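Flavin-dependent thymidylate synthase (PDB 6J61) binds FAD and probably catalyses the reductive methylation of dUMP to dTMP, with methylenetetrahydrofolate as methyl donor and NADPH as reductant. Local coordinates at residues Gly22-Ile27 / Arg207-Trp212; Ser59-Val64 / Gln172-Leu177; Ser96-Glu101 / Leu162-Glu167; Gly141-Leu146 / Met158-Asn163. One frame throughout, in Å; residues are numbered along the deposited sequence.

Contact 1. Residues Gly22-Ile27 / Arg207-Trp212; sequences GDDRAI and RVPLAW
Asp24 stands in the first turn of helix 24-32 and directs its carboxylate at the start of helix 209-220, where it takes up two backbone N-H groups. Its CG lies anti to the carbonyl carbon and beside the backbone N (chi1 -67°), which swings the acid towards 207-212. Asp24 OD2 accepts from Leu210 N at 2.8 Å, the N-H pointing at it with an angle of 163°. Asp24 OD1 accepts from Ala211 N at 2.9 Å in a still straighter bond (171°). Both donors come from above the carboxylate plane, so the group rests with a face over the turn. The Leu210 side chain crosses Asp24 at about a right angle, Leu210 CB lying 3.3 Å from Asp24 CG, and also packs on Ala46 and Ile49 of helix 42-54. One turn on, Ile27 extends its chain so that Ile27 CD1 meets Ala211 CB at 3.6 Å. Val208, the break between helices 191-207 and 209-220, has CG1 anti to its carbonyl carbon and sets that methyl 3.6 Å from Asp23 CA. The acid of Asp23 leads away instead: with CG in the crowded position between N and carbonyl carbon, Asp23 OD1 curls back to cap its own helix, accepting from Arg25 N at 2.9 Å, and makes a weaker salt bridge to Arg25 NE. Thus two consecutive acids serve two different helix starts. Because Asp24 is buried and both its oxygens are gripped by N-H groups at a helix N-terminus, its charged form is probably stabilised there.

Contact 2. Residues Ser59-Val64 / Gln172-Leu177; sequences SPFEMV and QDLHNL. With FAD (flavin-adenine dinucleotide), chain E.
Glu62 and Asp173 lie side by side, pointing the same way towards the adenine of FAD, with their carboxylate planes 47° apart. Glu62 CG rests 3.4 Å from Asp173 OD1, and Glu62 OE2 and Asp173 OD2 come within 4.2 Å. The repulsion is probably eased by other subunits: Glu62 OE2 is hydrogen-bonded to Ser87 of the second subunit and salt-bridged to Arg84 of the third. His175 runs alongside Glu62, CG anti to its backbone N, so that His175 NE2 meets the ribose hydroxyl O3B of FAD at 2.8 Å, in the plane of the ring. This is the turn where strand 165-173 of the antiparallel sheet passes into helix 174-184, and it supplies part of a ThyX flavin site built from three monomers. Asp173 caps that helix: OD1 accepts from Asn176 N, and the syn lone pair of Asp173 OD2 accepts from Asn176 ND2 at 2.8 Å, in the amide plane. Held in this way, the amide presents Asn176 ND2 to adenine N3A of FAD (3.0 Å) and Asn176 OD1 to the hydroxyl O2B of FAD, a very short 2.4 Å bond. Behind these polar groups, Leu174 and Val64 lie side by side, with Val64 CB 3.9 Å from Leu174 CB, and the Phe61 ring turns its edge to Leu174 CD2. Leu174 N donates to Val64 O at 2.8 Å, from above the carbonyl plane, and a weak bond runs from His175 N to Phe61 O.

Contact 3. Residues Ser96-Glu101 / Leu162-Glu167; sequences SILKEE and LNLYTE
A single backbone hydrogen bond, flanked by leucine packing on one side and a tyrosine edge on the other, joins the loop 96-101 to the beginning of strand 165-173. Tyr165 N donates to Glu101 O at 3.0 Å; the bond is fairly straight (160°), with the donor 25° above the carbonyl plane. The same carbonyl reaches the edge of the Tyr165 ring, Glu101 O lying 3.6 Å from Tyr165 CD2, and the carbonyl carbon Glu101 C sits in the plane of that ring. Alongside, Glu101 CB and Tyr165 CB are 4.2 Å apart. The loop bends just before this point in an inverse gamma turn centred on Glu100. Strand 165-173 lies between strands 65-73 and 87-90 in the antiparallel sheet of the ThyX fold, and the loop that leaves strand 87-90 thus returns to meet the sheet at the strand's first residue. Leu164, with CG anti to its backbone N, sends its two methyls into the loop: Leu164 CD2 meets Leu98 CD1 at 3.7 Å, the side chains crossing at about a right angle, and Leu164 CD1 lies 3.8 Å from both Lys99 O and Glu101 O. Leu98 also packs on Arg157, predicted to contribute to a dUMP site shared between subunits. The polar ends are held from elsewhere in the chain. Glu101, its chain extended beyond CG, forms a salt bridge through OE2 with Lys71, while Tyr165 OH is hydrogen-bonded to Asp11 and to the backbone N of Lys12, and Tyr165 packs on Lys71 and Pro73 of strand 65-73.

Contact 4. Residues Gly141-Leu146 / Met158-Asn163; sequences GAYRAL and MVLPLN
Coming out of the short helix 153-156, the segment 158-163 lays two consecutive apolar residues against one flank of helix 132-148. Met158 turns its side chain away from that helix. Val159 comes next and faces it, with CG2 in the crowded position between its backbone N and carbonyl carbon. Val159 CG2 does the touching: it meets Leu146 CD1 tip to tip at 3.9 Å, sits 3.9 Å from Tyr143 N, and reaches Ala142 CB at 4.3 Å, so it settles among residues on successive turns of the helix. Leu160 follows in an extended backbone conformation and straddles the root of Tyr143. Leu160 CD2 packs on Tyr143 CB at 3.6 Å. Leu160 CD1 hangs over the Tyr143 ring in a CH-pi contact, 3.9 Å from the centroid and only 8° off the ring normal. With CG anti to the backbone N (chi1 177°) the ring of Tyr143 projects from the helix, and chi2 of 62° turns its face to Leu160; the ring also meets that of Tyr140 at an oblique angle, and its hydroxyl is hydrogen-bonded to Leu98 N. Beyond Leu160 the chain moves off: Pro161 packs on Ala139 of the same helix and on Met158 of the fourth subunit, and Leu162 packs on its counterpart there before Asn163 leads to strand 165-173. Within the pair of segments the bonding is entirely apolar and CH-pi, so shape fit and burial, rather than directed polar bonds, hold the loop to the helix beside this subunit interface.

Contacts 1 and 2 form one cluster, their centres 10 Å apart and touching where Ile27 and Asp23 pack on Pro60 and Val64; contacts 3 and 4 form another, also 10 Å apart, sharing Leu162 and Asn163. Strand 165-173 joins the clusters: contact 3 uses its start and contact 2 its end, with centres 31 Å apart, while contacts 1 and 4 lie farthest apart at 44 Å. Along the chain, contacts 3 and 4 fall between the segments of contact 2, and these between those of contact 1. The first cluster meets the second and third subunits and holds part of an FAD site; the second borders the fourth, contact 3 also touching the second, so one strand spans from flavin pocket to another subunit interface.

Contact 1. Residues Gly22-Ile27 / Arg207-Trp212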
# COMPACT_ATOMS: atom_id res chain seq x y z
N GLY A 22 0.98 9.26 19.40
CA GLY A 22 -0.24 8.77 20.01
C GLY A 22 -0.07 7.53 20.86
O GLY A 22 0.92 6.81 20.74
N ASP A 23 -1.05 7.31 21.74
CA ASP A 23 -1.08 6.13 22.62
C ASP A 23 -2.53 5.64 22.64
O ASP A 23 -3.30 6.00 21.74
CB ASP A 23 -0.60 6.48 24.04
CG ASP A 23 -1.39 7.63 24.69
OD1 ASP A 23 -2.53 7.93 24.26
OD2 ASP A 23 -0.86 8.23 25.65
N ASP A 24 -2.90 4.86 23.65
CA ASP A 24 -4.27 4.33 23.75
C ASP A 24 -5.34 5.40 23.54
O ASP A 24 -6.39 5.12 22.96
CB ASP A 24 -4.52 3.66 25.11
CG ASP A 24 -3.71 2.38 25.31
OD1 ASP A 24 -3.62 1.59 24.36
OD2 ASP A 24 -3.17 2.17 26.42
N ARG A 25 -5.07 6.62 24.00
CA ARG A 25 -6.03 7.72 23.86
C ARG A 25 -6.26 8.11 22.41
O ARG A 25 -7.36 8.54 22.04
CB ARG A 25 -5.54 8.94 24.64
CG ARG A 25 -5.45 8.70 26.14
CD ARG A 25 -4.80 9.88 26.84
NE ARG A 25 -3.66 10.37 26.07
CZ ARG A 25 -2.74 11.20 26.54
NH1 ARG A 25 -2.81 11.64 27.79
NH2 ARG A 25 -1.75 11.60 25.76
N ALA A 26 -5.23 7.95 21.58
CA ALA A 26 -5.32 8.30 20.17
C ALA A 26 -6.27 7.37 19.40
O ALA A 26 -7.00 7.81 18.51
CB ALA A 26 -3.93 8.27 19.56
N ILE A 27 -6.27 6.09 19.76
CA ILE A 27 -7.13 5.12 19.10
C ILE A 27 -8.58 5.52 19.35
O ILE A 27 -9.38 5.68 18.41
CB ILE A 27 -6.91 3.73 19.66
CG1 ILE A 27 -5.42 3.42 19.71
CG2 ILE A 27 -7.61 2.71 18.81
CD1 ILE A 27 -5.09 2.17 20.47
N ARG A 207 3.99 1.07 26.09
CA ARG A 207 3.48 2.30 25.49
C ARG A 207 1.97 2.36 25.19
O ARG A 207 1.37 3.41 25.34
CB ARG A 207 4.26 2.61 24.21
CG ARG A 207 5.74 2.27 24.30
CD ARG A 207 6.48 3.08 25.33
NE ARG A 207 6.46 4.50 25.01
CZ ARG A 207 7.37 5.37 25.43
NH1 ARG A 207 8.37 4.97 26.20
NH2 ARG A 207 7.27 6.65 25.09
N VAL A 208 1.38 1.26 24.72
CA VAL A 208 -0.07 1.25 24.47
C VAL A 208 -0.68 0.03 25.17
O VAL A 208 -1.27 -0.84 24.53
CB VAL A 208 -0.41 1.22 22.95
CG1 VAL A 208 -0.26 2.61 22.39
CG2 VAL A 208 0.49 0.24 22.20
N PRO A 209 -0.56 -0.02 26.51
CA PRO A 209 -1.09 -1.13 27.32
C PRO A 209 -2.55 -1.57 27.08
O PRO A 209 -2.84 -2.76 27.12
CB PRO A 209 -0.83 -0.66 28.76
CG PRO A 209 -0.80 0.84 28.65
CD PRO A 209 -0.02 1.04 27.38
N LEU A 210 -3.46 -0.63 26.83
CA LEU A 210 -4.83 -1.06 26.58
C LEU A 210 -4.90 -1.80 25.25
O LEU A 210 -5.36 -2.95 25.18
CB LEU A 210 -5.80 0.12 26.59
CG LEU A 210 -5.97 0.87 27.92
CD1 LEU A 210 -7.14 1.83 27.81
CD2 LEU A 210 -6.21 -0.13 29.06
N ALA A 211 -4.43 -1.15 24.19
CA ALA A 211 -4.45 -1.76 22.87
C ALA A 211 -3.75 -3.11 22.93
O ALA A 211 -4.22 -4.11 22.37
CB ALA A 211 -3.76 -0.87 21.87
N TRP A 212 -2.62 -3.15 23.64
CA TRP A 212 -1.89 -4.38 23.76
C TRP A 212 -2.71 -5.43 24.50
O TRP A 212 -2.64 -6.63 24.18
CB TRP A 212 -0.56 -4.14 24.49
CG TRP A 212 0.15 -5.44 24.73
CD1 TRP A 212 -0.04 -6.29 25.78
CD2 TRP A 212 1.03 -6.11 23.83
NE1 TRP A 212 0.66 -7.46 25.58
CE2 TRP A 212 1.33 -7.37 24.39
CE3 TRP A 212 1.60 -5.78 22.59
CZ2 TRP A 212 2.16 -8.30 23.76
CZ3 TRP A 212 2.43 -6.70 21.97
CH2 TRP A 212 2.70 -7.94 22.55

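Contact 2. Residues Ser59-Val64 / Gln172-Leu177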
# COMPACT_ATOMS: atom_id res chain seq x y z
N SER A 59 -9.08 0.98 11.38
CA SER A 59 -8.67 2.36 11.14
C SER A 59 -8.15 3.12 12.36
O SER A 59 -7.11 3.79 12.30
CB SER A 59 -9.82 3.16 10.51
OG SER A 59 -9.75 3.13 9.10
N PRO A 60 -8.88 3.05 13.49
CA PRO A 60 -8.47 3.74 14.72
C PRO A 60 -7.06 3.39 15.16
O PRO A 60 -6.31 4.27 15.63
CB PRO A 60 -9.53 3.32 15.72
CG PRO A 60 -10.76 3.24 14.86
CD PRO A 60 -10.23 2.48 13.65
N PHE A 61 -6.70 2.12 15.01
CA PHE A 61 -5.38 1.65 15.40
C PHE A 61 -4.27 2.14 14.47
O PHE A 61 -3.09 2.09 14.82
CB PHE A 61 -5.37 0.12 15.47
CG PHE A 61 -6.26 -0.44 16.54
CD1 PHE A 61 -7.63 -0.61 16.32
CD2 PHE A 61 -5.75 -0.76 17.80
CE1 PHE A 61 -8.46 -1.09 17.34
CE2 PHE A 61 -6.57 -1.24 18.81
CZ PHE A 61 -7.92 -1.40 18.59
N GLU A 62 -4.64 2.62 13.29
CA GLU A 62 -3.64 3.13 12.38
C GLU A 62 -3.26 4.57 12.73
O GLU A 62 -2.33 5.12 12.14
CB GLU A 62 -4.14 3.09 10.94
CG GLU A 62 -3.78 1.83 10.19
CD GLU A 62 -4.41 1.81 8.81
OE1 GLU A 62 -5.60 1.48 8.72
OE2 GLU A 62 -3.73 2.15 7.83
N MET A 63 -3.99 5.16 13.68
CA MET A 63 -3.72 6.53 14.09
C MET A 63 -2.58 6.62 15.08
O MET A 63 -2.23 7.71 15.53
CB MET A 63 -4.97 7.20 14.67
CG MET A 63 -6.10 7.43 13.67
SD MET A 63 -5.50 8.11 12.11
CE MET A 63 -6.96 8.10 11.09
N VAL A 64 -2.00 5.48 15.42
CA VAL A 64 -0.87 5.41 16.34
C VAL A 64 0.33 4.92 15.53
O VAL A 64 0.22 3.95 14.78
CB VAL A 64 -1.17 4.43 17.49
CG1 VAL A 64 0.10 4.12 18.28
CG2 VAL A 64 -2.24 5.02 18.40
N GLN A 172 6.17 2.30 11.44
CA GLN A 172 4.96 1.55 11.17
C GLN A 172 3.82 1.85 12.15
O GLN A 172 4.05 2.06 13.33
CB GLN A 172 5.29 0.06 11.19
CG GLN A 172 4.20 -0.86 10.69
CD GLN A 172 4.73 -2.24 10.40
OE1 GLN A 172 5.51 -2.78 11.19
NE2 GLN A 172 4.33 -2.81 9.27
N ASP A 173 2.60 1.84 11.63
CA ASP A 173 1.41 2.10 12.44
C ASP A 173 1.07 0.90 13.30
O ASP A 173 1.39 -0.24 12.96
CB ASP A 173 0.24 2.48 11.53
CG ASP A 173 -0.19 1.36 10.60
OD1 ASP A 173 -0.85 0.40 11.07
OD2 ASP A 173 0.14 1.43 9.39
N LEU A 174 0.41 1.16 14.43
CA LEU A 174 0.05 0.11 15.38
C LEU A 174 -0.69 -1.11 14.78
O LEU A 174 -0.40 -2.26 15.13
CB LEU A 174 -0.77 0.71 16.53
CG LEU A 174 -1.11 -0.25 17.68
CD1 LEU A 174 0.13 -1.02 18.13
CD2 LEU A 174 -1.71 0.55 18.83
N HIS A 175 -1.64 -0.84 13.89
CA HIS A 175 -2.40 -1.89 13.24
C HIS A 175 -1.48 -2.86 12.49
O HIS A 175 -1.57 -4.08 12.66
CB HIS A 175 -3.39 -1.26 12.27
CG HIS A 175 -4.01 -2.23 11.32
ND1 HIS A 175 -4.45 -3.48 11.70
CD2 HIS A 175 -4.29 -2.12 10.00
CE1 HIS A 175 -4.98 -4.09 10.66
NE2 HIS A 175 -4.89 -3.29 9.61
N ASN A 176 -0.58 -2.32 11.68
CA ASN A 176 0.35 -3.13 10.92
C ASN A 176 1.50 -3.67 11.77
O ASN A 176 2.14 -4.66 11.41
CB ASN A 176 0.88 -2.34 9.73
CG ASN A 176 -0.16 -2.22 8.63
OD1 ASN A 176 -0.51 -3.21 8.01
ND2 ASN A 176 -0.67 -1.02 8.40
N LEU A 177 1.76 -3.02 12.89
CA LEU A 177 2.82 -3.49 13.76
C LEU A 177 2.28 -4.73 14.47
O LEU A 177 3.02 -5.67 14.70
CB LEU A 177 3.22 -2.39 14.75
CG LEU A 177 4.37 -2.66 15.73
CD1 LEU A 177 5.60 -3.16 14.99
CD2 LEU A 177 4.68 -1.38 16.49
PA FAD E . -7.51 -2.59 2.92
O1A FAD E . -7.83 -1.14 2.79
O2A FAD E . -7.65 -3.29 1.46
O5B FAD E . -6.01 -2.73 3.44
C5B FAD E . -5.74 -4.09 3.75
C4B FAD E . -4.49 -4.14 4.63
O4B FAD E . -3.37 -3.58 3.91
C3B FAD E . -4.68 -3.32 5.89
O3B FAD E . -5.23 -4.07 6.96
C2B FAD E . -3.28 -2.80 6.17
O2B FAD E . -2.55 -3.77 6.94
C1B FAD E . -2.68 -2.59 4.75
N9A FAD E . -2.89 -1.21 4.22
C8A FAD E . -3.60 -0.87 3.09
N7A FAD E . -3.57 0.42 2.91
C5A FAD E . -2.85 1.00 3.89
C6A FAD E . -2.48 2.33 4.21
N6A FAD E . -2.90 3.38 3.40
N1A FAD E . -1.72 2.56 5.31
C2A FAD E . -1.31 1.55 6.11
N3A FAD E . -1.64 0.28 5.84
C4A FAD E . -2.40 -0.04 4.75
N1 FAD E . -14.34 2.90 8.70
C2 FAD E . -14.60 4.18 8.98
O2 FAD E . -14.04 5.05 8.31
N3 FAD E . -15.44 4.57 9.97
C4 FAD E . -16.10 3.65 10.77
O4 FAD E . -16.86 4.02 11.66
C4X FAD E . -15.84 2.21 10.51
N5 FAD E . -16.41 1.23 11.22
C5X FAD E . -16.15 -0.09 10.96
C6 FAD E . -16.79 -1.10 11.76
C7 FAD E . -16.54 -2.45 11.51
C7M FAD E . -17.23 -3.48 12.37
C8 FAD E . -15.65 -2.84 10.45
C8M FAD E . -15.37 -4.31 10.16
C9 FAD E . -15.02 -1.87 9.65
C9A FAD E . -15.25 -0.47 9.89
N10 FAD E . -14.62 0.55 9.11
C10 FAD E . -14.90 1.89 9.40
C1' FAD E . -13.71 0.24 7.99
C2' FAD E . -12.27 -0.05 8.45
O2' FAD E . -11.82 0.95 9.37
C3' FAD E . -11.34 -0.13 7.21
O3' FAD E . -11.24 1.15 6.57
C4' FAD E . -11.86 -1.17 6.19
O4' FAD E . -12.44 -2.31 6.86
C5' FAD E . -10.70 -1.66 5.32
O5' FAD E . -9.98 -2.65 6.06
P FAD E . -8.50 -2.74 5.48
O1P FAD E . -7.85 -1.40 5.55
O2P FAD E . -7.69 -3.79 6.39
O3P FAD E . -8.56 -3.32 3.94

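Contact 3. Residues Ser96-Glu101 / Leu162-Glu167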
# COMPACT_ATOMS: atom_id res chain seq x y z
N SER A 96 28.49 4.13 2.24
CA SER A 96 29.22 3.84 3.47
C SER A 96 30.05 2.55 3.43
O SER A 96 29.74 1.60 2.72
CB SER A 96 28.25 3.78 4.65
OG SER A 96 27.53 4.99 4.80
N ILE A 97 31.13 2.55 4.21
CA ILE A 97 31.99 1.38 4.32
C ILE A 97 31.31 0.54 5.41
O ILE A 97 30.83 1.09 6.41
CB ILE A 97 33.43 1.76 4.78
CG1 ILE A 97 34.12 2.58 3.69
CG2 ILE A 97 34.24 0.49 5.07
CD1 ILE A 97 35.56 2.93 4.02
N LEU A 98 31.26 -0.77 5.22
CA LEU A 98 30.61 -1.64 6.19
C LEU A 98 31.47 -2.10 7.37
O LEU A 98 32.61 -2.57 7.21
CB LEU A 98 29.99 -2.84 5.47
CG LEU A 98 29.05 -2.41 4.34
CD1 LEU A 98 28.51 -3.64 3.63
CD2 LEU A 98 27.91 -1.57 4.91
N LYS A 99 30.90 -1.94 8.56
CA LYS A 99 31.54 -2.30 9.81
C LYS A 99 31.65 -3.82 9.89
O LYS A 99 30.75 -4.53 9.47
CB LYS A 99 30.68 -1.76 10.95
CG LYS A 99 31.39 -1.58 12.28
CD LYS A 99 30.53 -0.77 13.25
CE LYS A 99 30.29 0.65 12.73
NZ LYS A 99 29.47 1.48 13.67
N GLU A 100 32.77 -4.31 10.41
CA GLU A 100 32.97 -5.75 10.51
C GLU A 100 32.24 -6.37 11.69
O GLU A 100 32.86 -6.93 12.61
CB GLU A 100 34.46 -6.09 10.62
CG GLU A 100 34.70 -7.59 10.55
CD GLU A 100 36.09 -7.99 10.95
OE1 GLU A 100 37.05 -7.53 10.29
OE2 GLU A 100 36.22 -8.75 11.92
N GLU A 101 30.91 -6.28 11.68
CA GLU A 101 30.13 -6.85 12.76
C GLU A 101 29.29 -7.99 12.22
O GLU A 101 28.53 -7.83 11.28
CB GLU A 101 29.25 -5.77 13.38
CG GLU A 101 30.02 -4.76 14.21
CD GLU A 101 29.16 -3.61 14.69
OE1 GLU A 101 29.62 -2.86 15.57
OE2 GLU A 101 28.03 -3.46 14.19
N LEU A 162 25.59 -13.12 4.70
CA LEU A 162 24.28 -12.63 5.12
C LEU A 162 24.15 -12.34 6.61
O LEU A 162 23.20 -11.68 7.03
CB LEU A 162 23.19 -13.64 4.69
CG LEU A 162 23.01 -13.84 3.18
CD1 LEU A 162 22.04 -14.97 2.89
CD2 LEU A 162 22.50 -12.56 2.58
N ASN A 163 25.09 -12.82 7.42
CA ASN A 163 25.03 -12.56 8.86
C ASN A 163 25.62 -11.20 9.22
O ASN A 163 25.70 -10.84 10.39
CB ASN A 163 25.75 -13.67 9.63
CG ASN A 163 27.24 -13.70 9.35
OD1 ASN A 163 27.70 -13.26 8.30
ND2 ASN A 163 27.99 -14.24 10.29
N LEU A 164 26.05 -10.46 8.21
CA LEU A 164 26.61 -9.13 8.42
C LEU A 164 25.51 -8.31 9.08
O LEU A 164 24.34 -8.44 8.72
CB LEU A 164 26.98 -8.49 7.07
CG LEU A 164 27.66 -7.13 7.22
CD1 LEU A 164 29.13 -7.37 7.55
CD2 LEU A 164 27.53 -6.29 5.97
N TYR A 165 25.86 -7.47 10.04
CA TYR A 165 24.85 -6.65 10.69
C TYR A 165 24.54 -5.45 9.80
O TYR A 165 25.34 -5.08 8.94
CB TYR A 165 25.34 -6.16 12.04
CG TYR A 165 24.93 -7.05 13.19
CD1 TYR A 165 23.67 -6.92 13.77
CD2 TYR A 165 25.79 -8.06 13.66
CE1 TYR A 165 23.27 -7.76 14.80
CE2 TYR A 165 25.40 -8.91 14.69
CZ TYR A 165 24.13 -8.76 15.26
OH TYR A 165 23.72 -9.60 16.26
N THR A 166 23.37 -4.85 10.01
CA THR A 166 22.95 -3.68 9.25
C THR A 166 21.98 -2.88 10.10
O THR A 166 21.35 -3.42 11.01
CB THR A 166 22.27 -4.09 7.92
OG1 THR A 166 21.82 -2.92 7.23
CG2 THR A 166 21.08 -5.01 8.19
N GLU A 167 21.86 -1.59 9.83
CA GLU A 167 20.95 -0.76 10.62
C GLU A 167 19.94 -0.06 9.75
O GLU A 167 20.20 0.21 8.58
CB GLU A 167 21.70 0.33 11.39
CG GLU A 167 22.83 -0.14 12.24
CD GLU A 167 23.42 1.00 13.04
OE1 GLU A 167 24.54 0.82 13.56
OE2 GLU A 167 22.78 2.07 13.15

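Contact 4. Residues Gly141-Leu146 / Met158-Asn163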
# COMPACT_ATOMS: atom_id res chain seq x y z
N GLY A 141 38.17 -10.38 4.80
CA GLY A 141 39.52 -10.18 4.31
C GLY A 141 39.43 -9.74 2.87
O GLY A 141 40.01 -8.72 2.47
N ALA A 142 38.67 -10.50 2.08
CA ALA A 142 38.46 -10.21 0.67
C ALA A 142 37.89 -8.81 0.50
O ALA A 142 38.33 -8.04 -0.35
CB ALA A 142 37.53 -11.24 0.06
N TYR A 143 36.90 -8.48 1.32
CA TYR A 143 36.28 -7.16 1.26
C TYR A 143 37.32 -6.05 1.44
O TYR A 143 37.35 -5.09 0.68
CB TYR A 143 35.24 -7.05 2.36
CG TYR A 143 34.57 -5.70 2.44
CD1 TYR A 143 33.83 -5.21 1.36
CD2 TYR A 143 34.64 -4.94 3.61
CE1 TYR A 143 33.16 -3.99 1.46
CE2 TYR A 143 33.97 -3.72 3.71
CZ TYR A 143 33.23 -3.26 2.63
OH TYR A 143 32.53 -2.08 2.74
N ARG A 144 38.17 -6.19 2.46
CA ARG A 144 39.22 -5.20 2.72
C ARG A 144 40.19 -5.13 1.54
O ARG A 144 40.49 -4.05 1.04
CB ARG A 144 39.99 -5.56 4.00
CG ARG A 144 39.38 -4.99 5.29
CD ARG A 144 40.06 -5.56 6.53
NE ARG A 144 39.54 -4.99 7.78
CZ ARG A 144 39.74 -3.74 8.17
NH1 ARG A 144 40.46 -2.91 7.41
NH2 ARG A 144 39.24 -3.31 9.33
N ALA A 145 40.67 -6.29 1.11
CA ALA A 145 41.59 -6.38 -0.01
C ALA A 145 41.03 -5.64 -1.21
O ALA A 145 41.66 -4.71 -1.74
CB ALA A 145 41.83 -7.84 -0.37
N LEU A 146 39.83 -6.04 -1.64
CA LEU A 146 39.15 -5.42 -2.77
C LEU A 146 39.10 -3.91 -2.64
O LEU A 146 39.38 -3.19 -3.60
CB LEU A 146 37.73 -5.95 -2.89
CG LEU A 146 37.54 -7.37 -3.38
CD1 LEU A 146 36.13 -7.82 -3.07
CD2 LEU A 146 37.82 -7.44 -4.87
N MET A 158 29.84 -7.26 -1.85
CA MET A 158 29.08 -8.45 -2.24
C MET A 158 29.65 -9.76 -1.69
O MET A 158 28.90 -10.73 -1.50
CB MET A 158 28.96 -8.56 -3.76
CG MET A 158 30.21 -9.02 -4.49
SD MET A 158 29.92 -9.21 -6.26
CE MET A 158 29.79 -7.54 -6.73
N VAL A 159 30.96 -9.79 -1.43
CA VAL A 159 31.61 -10.98 -0.90
C VAL A 159 31.30 -11.21 0.58
O VAL A 159 31.68 -12.24 1.13
CB VAL A 159 33.14 -10.90 -1.06
CG1 VAL A 159 33.52 -11.14 -2.49
CG2 VAL A 159 33.63 -9.54 -0.62
N LEU A 160 30.61 -10.26 1.20
CA LEU A 160 30.26 -10.38 2.62
C LEU A 160 29.02 -11.25 2.85
O LEU A 160 28.02 -11.16 2.12
CB LEU A 160 30.04 -8.98 3.21
CG LEU A 160 31.26 -8.07 3.09
CD1 LEU A 160 30.87 -6.65 3.47
CD2 LEU A 160 32.40 -8.60 3.96
N PRO A 161 29.07 -12.13 3.87
CA PRO A 161 27.97 -13.04 4.21
C PRO A 161 26.69 -12.36 4.72
O PRO A 161 26.71 -11.19 5.13
CB PRO A 161 28.61 -13.95 5.26
CG PRO A 161 29.54 -13.03 5.95
CD PRO A 161 30.19 -12.30 4.80
N LEU A 162 25.59 -13.12 4.70
CA LEU A 162 24.28 -12.63 5.12
C LEU A 162 24.15 -12.34 6.61
O LEU A 162 23.20 -11.68 7.03
CB LEU A 162 23.19 -13.64 4.69
CG LEU A 162 23.01 -13.84 3.18
CD1 LEU A 162 22.04 -14.97 2.89
CD2 LEU A 162 22.50 -12.56 2.58
N ASN A 163 25.09 -12.82 7.42
CA ASN A 163 25.03 -12.56 8.86
C ASN A 163 25.62 -11.20 9.22
O ASN A 163 25.70 -10.84 10.39
CB ASN A 163 25.75 -13.67 9.63
CG ASN A 163 27.24 -13.70 9.35
OD1 ASN A 163 27.70 -13.26 8.30
ND2 ASN A 163 27.99 -14.24 10.29